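Side-chain contacts in bile acid 7a-dehydratase, BaiE (PDB 4L8P), which probably catalyses the loss of water at the 7-alpha position of bile-acid intermediates: residues M20-E23 with A24-E27; Q44-A47 with K48-C52; L78-S82 with P83-T87; A92-P95 with K96-S100. All blocks are in the same frame, centred on the assembly; numbering follows the deposited sequence. Where two conformers were deposited one is given.

The four contacts follow one another along the chain and show local packing at helix starts, along a helix and at a helix end. Contacts 1 and 2 lie on the same helix, 22-55, with centres about 37 Å apart: contact 1 starts it far from the body of the chain, and contact 2 rests against the sheet. Contacts 3 and 4 begin and end helix 83-93, their centres about 17 Å apart. Bound pentaethylene glycol, probably a crystallisation additive that may still mark pocket surface, lies about 3 Å from the side chain of Tyr49, 4 Å from Phe80 and 5 Å from Met94. The Phe50 side chain is about 11 Å from a bound nickel ion. Contacts 1, 2 and 4 touch the third subunit, another copy of the protein.

Contact 1 (M20-E23 with A24-E27); sequences MTLE and ARIE
Thr21 is the N-cap of helix 22-55, and its OG1 accepts from Ala24 N at 3.1 Å in a nearly straight bond (168°). The hydroxyl can do so because chi1 of 61° sets it between the backbone N and the carbonyl carbon, turned in over the first helical turn. Thr21 O then takes the N-H of Arg25, while the CG of Arg25 packs against the same oxygen at 3.3 Å. The selenomethionine Met20 bends at chi3 (80°) and brings its CE to 3.5 Å from Ala24 O and 3.8 Å from Ala24 CB. With the cap made, the regular i to i+4 bonds of the helix follow from Leu22 and Glu23, and the turn meets its copies in the trimer, Ile26 packing on Ile26 of the second subunit. A water in the plane of the Arg25 guanidinium, at its edge, accepts from NH1 at 3.0 Å and donates to Met20 O. The NH2 of Arg25 forms a salt bridge with Glu30 of the second subunit. The like-charged Glu23 OE2 and Glu27 OE2 stand 4.6 Å apart with a water between them, rather close to Glu27, and Glu23 also has a long, weak ion pair with Arg25 of the third subunit, which may temper the repulsion.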
loop_
_atom_site.group_PDB
_atom_site.type_symbol
_atom_site.label_atom_id
_atom_site.label_comp_id
_atom_site.label_asym_id
_atom_site.label_seq_id
_atom_site.Cartn_x
_atom_site.Cartn_y
_atom_site.Cartn_z
HETATM N N MSE A 20 -36.419 4.274 14.805
HETATM C CA MSE A 20 -36.306 3.406 13.626
HETATM C C MSE A 20 -36.781 2.027 13.992
HETATM O O MSE A 20 -36.508 1.541 15.097
HETATM C CB MSE A 20 -34.849 3.369 13.150
HETATM C CG MSE A 20 -34.443 4.628 12.379
HETATM SE SE MSE A 20 -32.512 4.582 12.067
HETATM C CE MSE A 20 -32.569 3.381 10.538
ATOM N N THR A 21 -37.514 1.371 13.092
ATOM C CA THR A 21 -37.933 0.004 13.309
ATOM C C THR A 21 -36.748 -0.942 13.023
ATOM O O THR A 21 -35.748 -0.557 12.423
ATOM C CB THR A 21 -39.058 -0.408 12.338
ATOM O OG1 THR A 21 -38.546 -0.299 11.000
ATOM C CG2 THR A 21 -40.302 0.452 12.540
ATOM N N LEU A 22 -36.900 -2.216 13.385
ATOM C CA LEU A 22 -35.870 -3.182 13.034
ATOM C C LEU A 22 -35.628 -3.258 11.523
ATOM O O LEU A 22 -34.470 -3.340 11.082
ATOM C CB LEU A 22 -36.208 -4.572 13.572
ATOM C CG LEU A 22 -36.303 -4.759 15.103
ATOM C CD1 LEU A 22 -36.334 -6.253 15.409
ATOM C CD2 LEU A 22 -35.147 -4.098 15.854
ATOM N N GLU A 23 -36.711 -3.253 10.752
ATOM C CA GLU A 23 -36.574 -3.268 9.293
ATOM C C GLU A 23 -35.783 -2.072 8.757
ATOM O O GLU A 23 -34.909 -2.227 7.885
ATOM C CB GLU A 23 -37.936 -3.325 8.590
ATOM C CG GLU A 23 -37.769 -3.490 7.082
ATOM C CD GLU A 23 -39.043 -3.854 6.357
ATOM O OE1 GLU A 23 -40.144 -3.687 6.933
ATOM O OE2 GLU A 23 -38.907 -4.326 5.202
ATOM N N ALA A 24 -36.063 -0.864 9.271
ATOM C CA ALA A 24 -35.268 0.318 8.860
ATOM C C ALA A 24 -33.783 0.178 9.183
ATOM O O ALA A 24 -32.905 0.599 8.423
ATOM C CB ALA A 24 -35.815 1.593 9.498
ATOM N N ARG A 25 -33.483 -0.418 10.338
ATOM C CA ARG A 25 -32.113 -0.584 10.761
ATOM C C ARG A 25 -31.388 -1.613 9.873
ATOM O O ARG A 25 -30.202 -1.452 9.560
ATOM C CB ARG A 25 -32.091 -0.953 12.246
ATOM C CG ARG A 25 -32.566 0.207 13.133
ATOM C CD ARG A 25 -32.842 -0.225 14.560
ATOM N NE ARG A 25 -31.634 -0.621 15.283
ATOM C CZ ARG A 25 -31.628 -1.083 16.539
ATOM N NH1 ARG A 25 -32.756 -1.275 17.221
ATOM N NH2 ARG A 25 -30.473 -1.395 17.118
ATOM N N ILE A 26 -32.111 -2.665 9.473
ATOM C CA ILE A 26 -31.597 -3.652 8.506
ATOM C C ILE A 26 -31.313 -2.998 7.141
ATOM O O ILE A 26 -30.233 -3.192 6.563
ATOM C CB ILE A 26 -32.545 -4.866 8.378
ATOM C CG1 ILE A 26 -32.526 -5.696 9.666
ATOM C CG2 ILE A 26 -32.170 -5.765 7.201
ATOM C CD1 ILE A 26 -33.680 -6.668 9.792
ATOM N N GLU A 27 -32.261 -2.191 6.661
ATOM C CA GLU A 27 -32.052 -1.441 5.417
ATOM C C GLU A 27 -30.806 -0.585 5.444
ATOM O O GLU A 27 -30.025 -0.557 4.490
ATOM C CB GLU A 27 -33.240 -0.536 5.128
ATOM C CG GLU A 27 -34.419 -1.233 4.532
ATOM C CD GLU A 27 -35.538 -0.251 4.184
ATOM O OE1 GLU A 27 -35.436 0.982 4.461
ATOM O OE2 GLU A 27 -36.539 -0.743 3.666
HETATM O O HOH W 1 -35.568 -0.543 16.472
HETATM O O HOH W 2 -36.932 -3.245 3.572
#

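Contact 2 (Q44-A47 with K48-C52); sequences QLKA and KYFRC
The Phe50 ring meets the aliphatic chain of Lys46 one helical turn back, the two crossing obliquely; at the edge of the neighbouring Tyr49 ring, near its plane, lies Lys46 O. Two separate carbons of the lysine touch Phe50: CG approaches CE2 at 3.6 Å and CE approaches CZ at 3.4 Å. The lysine starts with CG pointing away from its backbone N (chi1 -169°) and then bends at chi2 (67°), which turns the chain along the helix toward the phenylalanine. Its ammonium end goes on to a salt bridge with Asp147 and a cation-pi contact with Trp121, so methylenes and charge are both used in a buried setting. Beneath this pair runs regular helical bonding, with Phe50 N donating to Lys46 O at 3.0 Å. At Phe50 CG sits beside its own backbone N instead, which leaves CD2 of Phe50 3.4 Å from Lys46 O. Helix 22-55 here is the long helix of the SnoaL-like fold, set against its curved sheet: Leu45 and Tyr49 pack on Ile158 of strand 155-172, Tyr49 also touches Leu61 of helix 58-62, and Arg51 reaches across to a salt bridge with Glu108 of the third subunit.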
loop_
_atom_site.group_PDB
_atom_site.type_symbol
_atom_site.label_atom_id
_atom_site.label_comp_id
_atom_site.label_asym_id
_atom_site.label_seq_id
_atom_site.Cartn_x
_atom_site.Cartn_y
_atom_site.Cartn_z
ATOM N N GLN A 44 -9.457 -4.707 -4.946
ATOM C CA GLN A 44 -8.949 -5.981 -5.493
ATOM C C GLN A 44 -8.855 -5.972 -7.019
ATOM O O GLN A 44 -7.940 -6.551 -7.593
ATOM C CB GLN A 44 -9.777 -7.164 -5.026
ATOM C CG GLN A 44 -9.716 -7.355 -3.513
ATOM C CD GLN A 44 -9.980 -8.773 -3.030
ATOM O OE1 GLN A 44 -9.764 -9.742 -3.751
ATOM N NE2 GLN A 44 -10.371 -8.887 -1.772
ATOM N N LEU A 45 -9.781 -5.255 -7.643
ATOM C CA LEU A 45 -9.784 -5.047 -9.093
ATOM C C LEU A 45 -8.526 -4.304 -9.502
ATOM O O LEU A 45 -7.828 -4.681 -10.451
ATOM C CB LEU A 45 -11.036 -4.244 -9.511
ATOM C CG LEU A 45 -11.095 -3.670 -10.933
ATOM C CD1 LEU A 45 -11.184 -4.784 -11.952
ATOM C CD2 LEU A 45 -12.284 -2.729 -11.060
ATOM N N LYS A 46 -8.236 -3.194 -8.818
ATOM C CA LYS A 46 -7.027 -2.428 -9.150
ATOM C C LYS A 46 -5.752 -3.233 -8.875
ATOM O O LYS A 46 -4.787 -3.174 -9.652
ATOM C CB LYS A 46 -6.997 -1.094 -8.407
ATOM C CG LYS A 46 -5.894 -0.151 -8.911
ATOM C CD LYS A 46 -6.172 0.324 -10.353
ATOM C CE LYS A 46 -5.258 1.478 -10.733
ATOM N NZ LYS A 46 -5.682 2.212 -11.924
ATOM N N ALA A 47 -5.753 -4.015 -7.809
ATOM C CA ALA A 47 -4.632 -4.920 -7.509
ATOM C C ALA A 47 -4.386 -5.895 -8.652
ATOM O O ALA A 47 -3.248 -6.086 -9.074
ATOM C CB ALA A 47 -4.897 -5.672 -6.227
ATOM N N LYS A 48 -5.465 -6.483 -9.156
ATOM C CA LYS A 48 -5.397 -7.421 -10.267
ATOM C C LYS A 48 -4.860 -6.712 -11.515
ATOM O O LYS A 48 -4.029 -7.277 -12.236
ATOM C CB LYS A 48 -6.772 -8.048 -10.541
ATOM C CG LYS A 48 -6.822 -8.995 -11.718
ATOM C CD LYS A 48 -8.231 -9.568 -11.896
ATOM C CE LYS A 48 -8.362 -10.388 -13.171
ATOM N NZ LYS A 48 -9.793 -10.774 -13.439
ATOM N N TYR A 49 -5.340 -5.500 -11.790
ATOM C CA TYR A 49 -4.830 -4.719 -12.917
ATOM C C TYR A 49 -3.297 -4.582 -12.855
ATOM O O TYR A 49 -2.601 -4.848 -13.849
ATOM C CB TYR A 49 -5.544 -3.348 -12.983
ATOM C CG TYR A 49 -4.968 -2.400 -13.998
ATOM C CD1 TYR A 49 -3.923 -1.545 -13.651
ATOM C CD2 TYR A 49 -5.442 -2.377 -15.308
ATOM C CE1 TYR A 49 -3.345 -0.708 -14.583
ATOM C CE2 TYR A 49 -4.877 -1.522 -16.256
ATOM C CZ TYR A 49 -3.826 -0.703 -15.887
ATOM O OH TYR A 49 -3.268 0.169 -16.817
ATOM N N PHE A 50 -2.769 -4.154 -11.697
ATOM C CA PHE A 50 -1.320 -3.959 -11.576
ATOM C C PHE A 50 -0.530 -5.244 -11.698
ATOM O O PHE A 50 0.505 -5.289 -12.362
ATOM C CB PHE A 50 -0.948 -3.280 -10.245
ATOM C CG PHE A 50 -1.374 -1.838 -10.126
ATOM C CD1 PHE A 50 -1.145 -0.930 -11.147
ATOM C CD2 PHE A 50 -1.959 -1.382 -8.941
ATOM C CE1 PHE A 50 -1.503 0.404 -10.997
ATOM C CE2 PHE A 50 -2.316 -0.053 -8.803
ATOM C CZ PHE A 50 -2.086 0.829 -9.828
ATOM N N ARG A 51 -1.041 -6.297 -11.078
ATOM C CA ARG A 51 -0.407 -7.600 -11.154
ATOM C C ARG A 51 -0.365 -8.116 -12.601
ATOM O O ARG A 51 0.662 -8.620 -13.064
ATOM C CB ARG A 51 -1.128 -8.568 -10.196
ATOM C CG ARG A 51 -0.674 -9.998 -10.237
ATOM C CD ARG A 51 -1.335 -10.795 -9.097
ATOM N NE ARG A 51 -2.804 -10.765 -9.068
ATOM C CZ ARG A 51 -3.608 -11.516 -9.840
ATOM N NH1 ARG A 51 -3.106 -12.343 -10.759
ATOM N NH2 ARG A 51 -4.928 -11.420 -9.708
ATOM N N CYS A 52 -1.472 -7.976 -13.327
ATOM C CA CYS A 52 -1.505 -8.409 -14.725
ATOM C C CYS A 52 -0.643 -7.512 -15.630
ATOM O O CYS A 52 -0.009 -8.011 -16.572
ATOM C CB CYS A 52 -2.928 -8.466 -15.241
ATOM S SG CYS A 52 -3.921 -9.748 -14.450
#

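Contact 3 (L78-S82 with P83-T87); sequences LVFHS and PKEVT
Phe80 and Val86 form the close-packed side of the link between strand 79-80 and helix 83-93, whereas His81 and the carboxylate of Glu85 occupy its outer side. The two apolar side chains cross at about a right angle, with CB of Phe80 3.8 Å from CG2 of Val86, and the CA of Val86 lies over one face of the ring. Tyr89, farther along the helix, also meets the Phe80 ring, while Val86 also packs on Leu65 and Tyr73. Ser82 caps the helix: chi1 of 71° turns OG toward the first turn, where it accepts from Glu85 N at 3.0 Å. Ser82 O accepts from Val86 N as well, at a longer 3.2 Å. On the more open side Glu85 stretches back along the chain, and OE1 accepts from His81 N at 2.9 Å, the N-H arriving from above the carboxylate plane. The exposed His81 ring stands almost perpendicular to that carboxylate (84° between planes), with CD2 of His81 3.9 Å from OE1 of Glu85. This is a serine N-cap to which the glutamate adds a bond to the amide one residue before the cap. Two side chains thus tie the first helical turn to the loop that follows strand 79-80, and a carboxylate at this helix end would probably be stabilised in its anionic form by the helix dipole and the donated amide.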
loop_
_atom_site.group_PDB
_atom_site.type_symbol
_atom_site.label_atom_id
_atom_site.label_comp_id
_atom_site.label_asym_id
_atom_site.label_seq_id
_atom_site.Cartn_x
_atom_site.Cartn_y
_atom_site.Cartn_z
ATOM N N LEU A 78 -3.456 8.903 -23.393
ATOM C CA LEU A 78 -3.652 7.859 -24.361
ATOM C C LEU A 78 -5.132 7.506 -24.364
ATOM O O LEU A 78 -5.767 7.451 -23.319
ATOM C CB LEU A 78 -2.798 6.655 -23.967
ATOM C CG LEU A 78 -1.281 6.948 -23.995
ATOM C CD1 LEU A 78 -0.481 5.791 -23.409
ATOM C CD2 LEU A 78 -0.806 7.246 -25.413
ATOM N N VAL A 79 -5.677 7.252 -25.529
ATOM C CA VAL A 79 -7.087 6.926 -25.650
ATOM C C VAL A 79 -7.273 5.811 -26.671
ATOM O O VAL A 79 -6.728 5.854 -27.789
ATOM C CB VAL A 79 -7.963 8.178 -25.969
ATOM C CG1 VAL A 79 -7.322 9.043 -27.036
ATOM C CG2 VAL A 79 -9.380 7.782 -26.368
ATOM N N PHE A 80 -8.057 4.815 -26.266
ATOM C CA PHE A 80 -8.402 3.669 -27.095
ATOM C C PHE A 80 -9.912 3.413 -27.080
ATOM O O PHE A 80 -10.656 3.908 -26.228
ATOM C CB PHE A 80 -7.613 2.444 -26.639
ATOM C CG PHE A 80 -6.147 2.711 -26.499
ATOM C CD1 PHE A 80 -5.305 2.654 -27.615
ATOM C CD2 PHE A 80 -5.619 3.119 -25.281
ATOM C CE1 PHE A 80 -3.951 2.944 -27.506
ATOM C CE2 PHE A 80 -4.257 3.396 -25.171
ATOM C CZ PHE A 80 -3.432 3.315 -26.276
ATOM N N HIS A 81 -10.362 2.586 -28.013
ATOM C CA HIS A 81 -11.812 2.400 -28.208
ATOM C C HIS A 81 -12.357 1.010 -27.873
ATOM O O HIS A 81 -13.561 0.794 -27.961
ATOM C CB HIS A 81 -12.157 2.840 -29.633
ATOM C CG HIS A 81 -11.750 4.256 -29.905
ATOM N ND1 HIS A 81 -12.439 5.337 -29.394
ATOM C CD2 HIS A 81 -10.677 4.768 -30.551
ATOM C CE1 HIS A 81 -11.833 6.454 -29.752
ATOM N NE2 HIS A 81 -10.760 6.136 -30.454
ATOM N N SER A 82 -11.476 0.098 -27.454
ATOM C CA SER A 82 -11.889 -1.195 -26.916
ATOM C C SER A 82 -10.863 -1.723 -25.915
ATOM O O SER A 82 -9.705 -1.312 -25.968
ATOM C CB SER A 82 -12.031 -2.201 -28.065
ATOM O OG SER A 82 -10.782 -2.567 -28.597
ATOM N N PRO A 83 -11.258 -2.692 -25.060
ATOM C CA PRO A 83 -10.260 -3.366 -24.223
ATOM C C PRO A 83 -9.134 -4.021 -25.005
ATOM O O PRO A 83 -7.982 -3.955 -24.560
ATOM C CB PRO A 83 -11.080 -4.424 -23.480
ATOM C CG PRO A 83 -12.439 -3.824 -23.391
ATOM C CD PRO A 83 -12.621 -3.143 -24.722
ATOM N N LYS A 84 -9.439 -4.624 -26.164
ATOM C CA LYS A 84 -8.403 -5.248 -26.973
ATOM C C LYS A 84 -7.388 -4.242 -27.511
ATOM O O LYS A 84 -6.199 -4.541 -27.607
ATOM C CB LYS A 84 -9.013 -6.018 -28.165
ATOM C CG LYS A 84 -7.980 -6.814 -28.947
ATOM C CD LYS A 84 -8.597 -7.782 -29.955
ATOM C CE LYS A 84 -8.572 -9.228 -29.487
ATOM N NZ LYS A 84 -8.941 -10.143 -30.602
ATOM N N GLU A 85 -7.862 -3.066 -27.902
ATOM C CA GLU A 85 -6.962 -1.991 -28.353
ATOM C C GLU A 85 -6.029 -1.574 -27.215
ATOM O O GLU A 85 -4.853 -1.293 -27.452
ATOM C CB GLU A 85 -7.727 -0.768 -28.883
ATOM C CG GLU A 85 -8.325 -0.918 -30.288
ATOM C CD GLU A 85 -8.913 0.379 -30.837
ATOM O OE1 GLU A 85 -8.806 1.410 -30.151
ATOM O OE2 GLU A 85 -9.471 0.376 -31.977
ATOM N N VAL A 86 -6.557 -1.517 -26.000
ATOM C CA VAL A 86 -5.732 -1.173 -24.840
ATOM C C VAL A 86 -4.622 -2.216 -24.662
ATOM O O VAL A 86 -3.449 -1.853 -24.534
ATOM C CB VAL A 86 -6.539 -1.037 -23.550
ATOM C CG1 VAL A 86 -5.598 -0.829 -22.359
ATOM C CG2 VAL A 86 -7.546 0.111 -23.630
ATOM N N THR A 87 -4.983 -3.505 -24.674
ATOM C CA THR A 87 -3.976 -4.554 -24.437
ATOM C C THR A 87 -3.012 -4.733 -25.615
ATOM O O THR A 87 -1.846 -5.086 -25.395
ATOM C CB THR A 87 -4.620 -5.890 -24.000
ATOM O OG1 THR A 87 -5.505 -6.342 -25.030
ATOM C CG2 THR A 87 -5.400 -5.705 -22.721
#

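Contact 4 (A92-P95 with K96-S100)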
loop_
_atom_site.group_PDB
_atom_site.type_symbol
_atom_site.label_atom_id
_atom_site.label_comp_id
_atom_site.label_asym_id
_atom_site.label_seq_id
_atom_site.Cartn_x
_atom_site.Cartn_y
_atom_site.Cartn_z
ATOM N N ALA A 92 2.751 -4.026 -26.932
ATOM C CA ALA A 92 3.802 -3.381 -27.732
ATOM C C ALA A 92 4.651 -2.405 -26.934
ATOM O O ALA A 92 5.872 -2.382 -27.083
ATOM C CB ALA A 92 3.197 -2.671 -28.950
ATOM N N ALA A 93 4.010 -1.604 -26.085
ATOM C CA ALA A 93 4.698 -0.584 -25.295
ATOM C C ALA A 93 5.521 -1.131 -24.134
ATOM O O ALA A 93 6.508 -0.488 -23.729
ATOM C CB ALA A 93 3.716 0.457 -24.787
HETATM N N MSE A 94 5.150 -2.319 -23.643
HETATM C CA MSE A 94 5.765 -2.928 -22.455
HETATM C C MSE A 94 6.240 -4.311 -22.834
HETATM O O MSE A 94 5.721 -5.336 -22.355
HETATM C CB MSE A 94 4.761 -2.930 -21.339
HETATM C CG MSE A 94 4.355 -1.490 -21.095
HETATM SE SE MSE A 94 3.160 -1.536 -19.594
HETATM C CE MSE A 94 4.465 -1.706 -18.185
ATOM N N PRO A 95 7.249 -4.367 -23.711
ATOM C CA PRO A 95 7.693 -5.667 -24.230
ATOM C C PRO A 95 8.465 -6.486 -23.179
ATOM O O PRO A 95 8.718 -5.985 -22.056
ATOM C CB PRO A 95 8.603 -5.269 -25.384
ATOM C CG PRO A 95 9.221 -3.991 -24.912
ATOM C CD PRO A 95 8.058 -3.268 -24.289
ATOM N N LYS A 96 8.842 -7.715 -23.541
ATOM C CA LYS A 96 9.556 -8.622 -22.623
ATOM C C LYS A 96 10.839 -7.997 -22.074
ATOM O O LYS A 96 11.216 -8.284 -20.939
ATOM C CB LYS A 96 9.887 -9.955 -23.307
ATOM C CG LYS A 96 8.658 -10.805 -23.624
ATOM C CD LYS A 96 8.139 -11.567 -22.410
ATOM C CE LYS A 96 8.650 -13.003 -22.392
ATOM N NZ LYS A 96 8.190 -13.750 -21.189
ATOM N N GLU A 97 11.486 -7.117 -22.855
ATOM C CA GLU A 97 12.735 -6.470 -22.439
ATOM C C GLU A 97 12.533 -5.392 -21.397
ATOM O O GLU A 97 13.528 -4.837 -20.927
ATOM C CB GLU A 97 13.474 -5.744 -23.588
ATOM C CG GLU A 97 13.558 -6.392 -24.936
ATOM C CD GLU A 97 12.314 -6.093 -25.733
ATOM O OE1 GLU A 97 12.172 -4.996 -26.346
ATOM O OE2 GLU A 97 11.481 -6.987 -25.694
ATOM N N GLU A 98 11.276 -5.041 -21.077
ATOM C CA GLU A 98 10.989 -4.031 -20.069
ATOM C C GLU A 98 10.414 -4.660 -18.797
ATOM O O GLU A 98 9.298 -5.163 -18.810
ATOM C CB GLU A 98 10.017 -2.984 -20.623
ATOM C CG GLU A 98 9.673 -1.868 -19.637
ATOM C CD GLU A 98 8.698 -0.838 -20.166
ATOM O OE1 GLU A 98 8.481 -0.730 -21.398
ATOM O OE2 GLU A 98 8.155 -0.102 -19.315
ATOM N N ILE A 99 11.182 -4.626 -17.706
ATOM C CA ILE A 99 10.670 -4.974 -16.379
ATOM C C ILE A 99 9.933 -3.736 -15.882
ATOM O O ILE A 99 10.511 -2.638 -15.872
ATOM C CB ILE A 99 11.809 -5.288 -15.373
ATOM C CG1 ILE A 99 12.659 -6.485 -15.849
ATOM C CG2 ILE A 99 11.277 -5.491 -13.967
ATOM C CD1 ILE A 99 13.973 -6.648 -15.091
ATOM N N SER A 100 8.691 -3.912 -15.430
ATOM C CA SER A 100 7.914 -2.807 -14.846
ATOM C C SER A 100 7.403 -3.175 -13.461
ATOM O O SER A 100 7.118 -4.344 -13.164
ATOM C CB SER A 100 6.734 -2.405 -15.738
ATOM O OG SER A 100 5.800 -3.462 -15.867
#
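A sharp bend at chi2 of Glu97 (85°), after a first torsion of -42°, folds its carboxylate back onto the ring of Pro95, while Glu98, with CG anti to its backbone N (chi1 -179°) and an extended chain beyond it, runs back past the same proline. Both belong to the type I beta turn Pro95-Glu98, which carries the chain from the end of helix 83-93 into strand 98-111, the first strand of the main antiparallel sheet. The turn closes with Glu98 N donating to Pro95 O at 2.9 Å, a fairly straight bond that reaches the oxygen from above the carbonyl plane. Lys56, just beyond helix 22-55, sends its NZ to three carbonyls here, those of Met94, Pro95 and Glu98, and so pins helix end, turn and strand start together. Glu98 is buried: its OE1 lies 3.1 Å from Ala93 O, an approach of two acceptors, and its side chain rests on Leu127 and Phe129 of the adjacent strand 116-129. Further along, Ser100 OG is hydrogen-bonded to Asp54. Pro95 and Glu97 cross at about a right angle, and both carboxylate oxygens touch ring carbons: OE2 of Glu97 meets CB of Pro95 at 3.4 Å, and OE1 meets CG at 3.4 Å.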